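PDB 3WFI: 2-dehydropantoate 2-reductase from Enterococcus faecium, which acts as an NAD(H)-dependent D-mandelate dehydrogenase of the ketopantoate reductase family, probably interconverting D-2-hydroxy acids and 2-keto acids. Local coordinates for residues B[20-25]-B[168-173]; B[159-164]-B[174-179]. All blocks are in the same frame, centred on the assembly; numbering follows the deposited sequence.

Interaction 1 (B[20-25]-B[168-173]); sequences HQSGNE and SESGLN
S22 OG donates a hydrogen bond to a water 2.6 Å away, and the same water donates in turn to S170 O at 2.9 Å, a two-step bridge between the end of one helix and the turn after another. The case illustrates how a helix C-terminus and a beta turn can meet through serines. Helix 10-21 of the Rossmann domain finishes in a Schellman motif: G23, with phi at 103°, turns the chain out of the helix while G23 N bonds to H20 O at 2.9 Å. Across the contact, S168 to G171 form a type I turn, closed by G171 N to S168 O at 3.0 Å. M18 O, one turn back from S22, is a weak second acceptor that competes with the water for the hydroxyl proton. With OG turned away from the carbonyl carbon and beside the backbone N (chi1 -59°), S22 reaches across to the backbone of the turn. S170 is buried, and its side chain touches L19 of the same helix. The two serine side chains lie close alongside each other: S170 OG packs on S22 CB at 3.2 Å, while S22 OG sits 3.1 Å from S170 CA.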
loop_
_atom_site.group_PDB
_atom_site.type_symbol
_atom_site.label_atom_id
_atom_site.label_comp_id
_atom_site.label_asym_id
_atom_site.label_seq_id
_atom_site.Cartn_x
_atom_site.Cartn_y
_atom_site.Cartn_z
ATOM N N HIS B 20 -23.016 29.469 29.444
ATOM C CA HIS B 20 -23.772 29.540 30.684
ATOM C C HIS B 20 -23.832 30.967 31.216
ATOM O O HIS B 20 -24.919 31.467 31.535
ATOM C CB HIS B 20 -23.132 28.635 31.727
ATOM C CG HIS B 20 -23.660 28.854 33.105
ATOM N ND1 HIS B 20 -22.976 29.589 34.049
ATOM C CD2 HIS B 20 -24.812 28.465 33.691
ATOM C CE1 HIS B 20 -23.678 29.627 35.166
ATOM N NE2 HIS B 20 -24.796 28.951 34.975
ATOM N N GLN B 21 -22.676 31.613 31.290
ATOM C CA GLN B 21 -22.578 32.981 31.813
ATOM C C GLN B 21 -23.540 33.956 31.136
ATOM O O GLN B 21 -24.019 34.892 31.779
ATOM C CB GLN B 21 -21.159 33.547 31.672
ATOM C CG GLN B 21 -20.078 33.009 32.587
ATOM C CD GLN B 21 -18.755 33.698 32.321
ATOM O OE1 GLN B 21 -17.948 33.221 31.531
ATOM N NE2 GLN B 21 -18.547 34.851 32.941
ATOM N N SER B 22 -23.803 33.751 29.847
ATOM C CA SER B 22 -24.652 34.655 29.065
ATOM C C SER B 22 -26.142 34.289 29.098
ATOM O O SER B 22 -26.951 34.905 28.395
ATOM C CB SER B 22 -24.168 34.697 27.618
ATOM O OG SER B 22 -22.811 35.132 27.566
ATOM N N GLY B 23 -26.499 33.285 29.899
ATOM C CA GLY B 23 -27.899 32.962 30.151
ATOM C C GLY B 23 -28.436 31.752 29.411
ATOM O O GLY B 23 -29.646 31.501 29.417
ATOM N N ASN B 24 -27.554 30.986 28.780
ATOM C CA ASN B 24 -27.977 29.751 28.127
ATOM C C ASN B 24 -28.105 28.645 29.150
ATOM O O ASN B 24 -27.481 28.698 30.202
ATOM C CB ASN B 24 -26.998 29.345 27.029
ATOM C CG ASN B 24 -26.987 30.323 25.880
ATOM O OD1 ASN B 24 -26.023 31.077 25.678
ATOM N ND2 ASN B 24 -28.069 30.329 25.123
ATOM N N GLU B 25 -28.925 27.652 28.826
ATOM C CA GLU B 25 -29.072 26.461 29.635
ATOM C C GLU B 25 -28.130 25.417 29.047
ATOM O O GLU B 25 -28.308 24.998 27.908
ATOM C CB GLU B 25 -30.533 25.998 29.612
ATOM C CG GLU B 25 -30.835 24.701 30.338
ATOM C CD GLU B 25 -32.322 24.528 30.607
ATOM O OE1 GLU B 25 -32.678 23.801 31.562
ATOM O OE2 GLU B 25 -33.144 25.126 29.867
ATOM N N SER B 168 -21.566 34.259 19.534
ATOM C CA SER B 168 -20.907 35.556 19.761
ATOM C C SER B 168 -21.508 36.350 20.927
ATOM O O SER B 168 -20.804 37.123 21.575
ATOM C CB SER B 168 -20.916 36.405 18.494
ATOM O OG SER B 168 -20.013 35.883 17.535
ATOM N N GLU B 169 -22.791 36.140 21.209
ATOM C CA GLU B 169 -23.424 36.757 22.362
ATOM C C GLU B 169 -22.806 36.284 23.666
ATOM O O GLU B 169 -22.926 36.965 24.680
ATOM C CB GLU B 169 -24.925 36.481 22.374
ATOM C CG GLU B 169 -25.682 37.277 21.332
ATOM C CD GLU B 169 -27.112 36.821 21.174
ATOM O OE1 GLU B 169 -27.641 36.158 22.097
ATOM O OE2 GLU B 169 -27.705 37.131 20.124
ATOM N N SER B 170 -22.166 35.110 23.639
ATOM C CA SER B 170 -21.507 34.564 24.809
ATOM C C SER B 170 -19.998 34.824 24.813
ATOM O O SER B 170 -19.272 34.262 25.631
ATOM C CB SER B 170 -21.817 33.070 24.936
ATOM O OG SER B 170 -23.214 32.865 25.111
ATOM N N GLY B 171 -19.537 35.696 23.915
ATOM C CA GLY B 171 -18.152 36.142 23.881
ATOM C C GLY B 171 -17.218 35.245 23.099
ATOM O O GLY B 171 -16.000 35.413 23.165
ATOM N N LEU B 172 -17.783 34.292 22.353
ATOM C CA LEU B 172 -17.000 33.295 21.640
ATOM C C LEU B 172 -16.472 33.784 20.298
ATOM O O LEU B 172 -15.688 33.085 19.654
ATOM C CB LEU B 172 -17.813 32.008 21.445
ATOM C CG LEU B 172 -18.076 31.221 22.727
ATOM C CD1 LEU B 172 -19.252 30.264 22.548
ATOM C CD2 LEU B 172 -16.816 30.484 23.179
ATOM N N ASN B 173 -16.882 34.981 19.877
ATOM C CA ASN B 173 -16.327 35.600 18.678
ATOM C C ASN B 173 -16.456 34.686 17.457
ATOM O O ASN B 173 -15.474 34.376 16.772
ATOM C CB ASN B 173 -14.864 35.994 18.934
ATOM C CG ASN B 173 -14.274 36.840 17.820
ATOM O OD1 ASN B 173 -14.992 37.481 17.062
ATOM N ND2 ASN B 173 -12.945 36.860 17.737
HETATM O O HOH W 1 -20.364 34.708 28.292
#

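Interaction 2 (B[159-164]-B[174-179]); sequences AAKKLA and AHFSDN
F176 lays its ring against helix 157-168, where K161 passes over one face and A160 meets it obliquely from the same side; A164 packs one turn beyond A160. Together these residues offer a compact example of how a helix covers a strand in a beta-alpha-beta unit. The short segments of helix and strand run nearly antiparallel, at 168°, with their axes 7.0 Å apart, a closeness consistent with the small side chains of A160 and A164. The F176 side chain leaves the strand toward the helix with CG anti to the backbone N (chi1 177°), which places the ring along the helix surface. K161 then crosses it: CG rests on the root of the aromatic side chain, 3.7 Å from F176 CB, and the extended chain carries CE over one ring face, where it makes a CH-pi contact at 4.2 Å from the F176 centroid, 28° off the ring normal. Beyond it, K161 NZ is 5.3 Å from that centroid, so any cation-pi attraction is weak at most and the methylene contacts are the closer ones. At the other ortho position, A160 CB touches F176 CD1 at 3.8 Å. A164 has no ring to meet; its CB instead presses on the strand backbone, 3.9 Å from F176 N, and on A174 CB, which also lies 3.4 Å from A164 O. That carbonyl is satisfied within the helix end, by the hydroxyl of S168. The strand side of this layer is completed by strand 147-151, whose L149 and N151 touch A160 and whose V147 touches A174, while Y123 of strand 122-127 touches A159, A160 and L163. Strand 174-176 thus forms an edge of the large sheet, parallel to 147-151 and covered by the helix that connects them.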
loop_
_atom_site.group_PDB
_atom_site.type_symbol
_atom_site.label_atom_id
_atom_site.label_comp_id
_atom_site.label_asym_id
_atom_site.label_seq_id
_atom_site.Cartn_x
_atom_site.Cartn_y
_atom_site.Cartn_z
ATOM N N ALA B 159 -29.284 30.372 8.823
ATOM C CA ALA B 159 -29.266 29.632 10.078
ATOM C C ALA B 159 -27.848 29.546 10.694
ATOM O O ALA B 159 -27.685 29.662 11.901
ATOM C CB ALA B 159 -29.856 28.247 9.881
ATOM N N ALA B 160 -26.837 29.341 9.858
ATOM C CA ALA B 160 -25.450 29.303 10.322
ATOM C C ALA B 160 -25.025 30.664 10.871
ATOM O O ALA B 160 -24.318 30.741 11.879
ATOM C CB ALA B 160 -24.522 28.858 9.201
ATOM N N LYS B 161 -25.466 31.736 10.212
ATOM C CA LYS B 161 -25.146 33.092 10.660
ATOM C C LYS B 161 -25.783 33.404 12.013
ATOM O O LYS B 161 -25.146 34.032 12.866
ATOM C CB LYS B 161 -25.520 34.133 9.596
ATOM C CG LYS B 161 -24.565 34.117 8.406
ATOM C CD LYS B 161 -25.072 34.945 7.237
ATOM C CE LYS B 161 -24.192 34.745 6.009
ATOM N NZ LYS B 161 -24.725 35.448 4.806
ATOM N N LYS B 162 -27.022 32.958 12.221
ATOM C CA LYS B 162 -27.681 33.107 13.528
ATOM C C LYS B 162 -26.989 32.308 14.620
ATOM O O LYS B 162 -26.827 32.784 15.746
ATOM C CB LYS B 162 -29.149 32.683 13.437
ATOM C CG LYS B 162 -29.985 33.641 12.615
ATOM C CD LYS B 162 -31.452 33.235 12.689
ATOM C CE LYS B 162 -32.237 33.734 11.490
ATOM N NZ LYS B 162 -33.585 33.116 11.469
ATOM N N LEU B 163 -26.596 31.080 14.299
ATOM C CA LEU B 163 -25.841 30.264 15.227
ATOM C C LEU B 163 -24.547 30.992 15.630
ATOM O O LEU B 163 -24.212 31.063 16.816
ATOM C CB LEU B 163 -25.534 28.903 14.607
ATOM C CG LEU B 163 -24.724 27.910 15.429
ATOM C CD1 LEU B 163 -25.339 27.757 16.811
ATOM C CD2 LEU B 163 -24.622 26.562 14.723
ATOM N N ALA B 164 -23.856 31.554 14.640
ATOM C CA ALA B 164 -22.635 32.310 14.904
ATOM C C ALA B 164 -22.938 33.493 15.823
ATOM O O ALA B 164 -22.222 33.705 16.800
ATOM C CB ALA B 164 -21.992 32.778 13.611
ATOM N N ALA B 174 -17.692 34.258 17.200
ATOM C CA ALA B 174 -17.988 33.295 16.151
ATOM C C ALA B 174 -18.383 33.998 14.866
ATOM O O ALA B 174 -19.011 35.056 14.903
ATOM C CB ALA B 174 -19.106 32.351 16.600
ATOM N N HIS B 175 -18.033 33.398 13.729
ATOM C CA HIS B 175 -18.375 33.952 12.420
ATOM C C HIS B 175 -18.693 32.869 11.414
ATOM O O HIS B 175 -18.110 31.783 11.444
ATOM C CB HIS B 175 -17.217 34.785 11.863
ATOM C CG HIS B 175 -16.744 35.846 12.800
ATOM N ND1 HIS B 175 -15.577 35.726 13.515
ATOM C CD2 HIS B 175 -17.280 37.035 13.148
ATOM C CE1 HIS B 175 -15.405 36.805 14.255
ATOM N NE2 HIS B 175 -16.433 37.609 14.062
ATOM N N PHE B 176 -19.622 33.185 10.519
ATOM C CA PHE B 176 -19.848 32.374 9.335
ATOM C C PHE B 176 -18.655 32.459 8.392
ATOM O O PHE B 176 -18.109 33.537 8.164
ATOM C CB PHE B 176 -21.098 32.850 8.591
ATOM C CG PHE B 176 -21.360 32.107 7.317
ATOM C CD1 PHE B 176 -21.928 30.843 7.340
ATOM C CD2 PHE B 176 -21.023 32.665 6.092
ATOM C CE1 PHE B 176 -22.172 30.153 6.165
ATOM C CE2 PHE B 176 -21.259 31.980 4.913
ATOM C CZ PHE B 176 -21.840 30.723 4.950
ATOM N N SER B 177 -18.274 31.317 7.825
ATOM C CA SER B 177 -17.317 31.267 6.732
ATOM C C SER B 177 -17.782 30.226 5.733
ATOM O O SER B 177 -18.158 29.138 6.126
ATOM C CB SER B 177 -15.927 30.907 7.253
ATOM O OG SER B 177 -15.080 30.543 6.178
ATOM N N ASP B 178 -17.758 30.558 4.442
ATOM C CA ASP B 178 -18.137 29.594 3.405
ATOM C C ASP B 178 -16.947 28.765 2.934
ATOM O O ASP B 178 -17.028 28.048 1.937
ATOM C CB ASP B 178 -18.818 30.289 2.220
ATOM C CG ASP B 178 -17.892 31.247 1.464
ATOM O OD1 ASP B 178 -16.679 31.292 1.759
ATOM O OD2 ASP B 178 -18.396 31.968 0.570
ATOM N N ASN B 179 -15.833 28.844 3.649
ATOM C CA ASN B 179 -14.639 28.146 3.178
ATOM C C ASN B 179 -14.203 27.038 4.117
ATOM O O ASN B 179 -13.178 26.402 3.863
ATOM C CB ASN B 179 -13.513 29.154 2.982
ATOM C CG ASN B 179 -12.332 28.585 2.216
ATOM O OD1 ASN B 179 -11.218 28.540 2.737
ATOM N ND2 ASN B 179 -12.572 28.128 0.982
#

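In the fold
Along the chain the segments of the two interactions alternate: 20-25, 159-164, 168-173 and 174-179, with the centres of the contacts 16 Å apart on the same side of the chain's centre. They meet at S168, whose OG forms a probable hydrogen bond to A174 N, joining the end of helix 157-168 to the start of the edge strand. Interaction 2 holds together the beta-alpha-beta unit at the sheet's edge; interaction 1 brings the loop within that unit against the C-terminal end of helix 10-21. That helix includes M11, an NAD(+)-binding residue, though interaction 1 itself lies away from the coenzyme site. The last beta-alpha-beta unit of the sheet thus touches the first helix of the Rossmann domain.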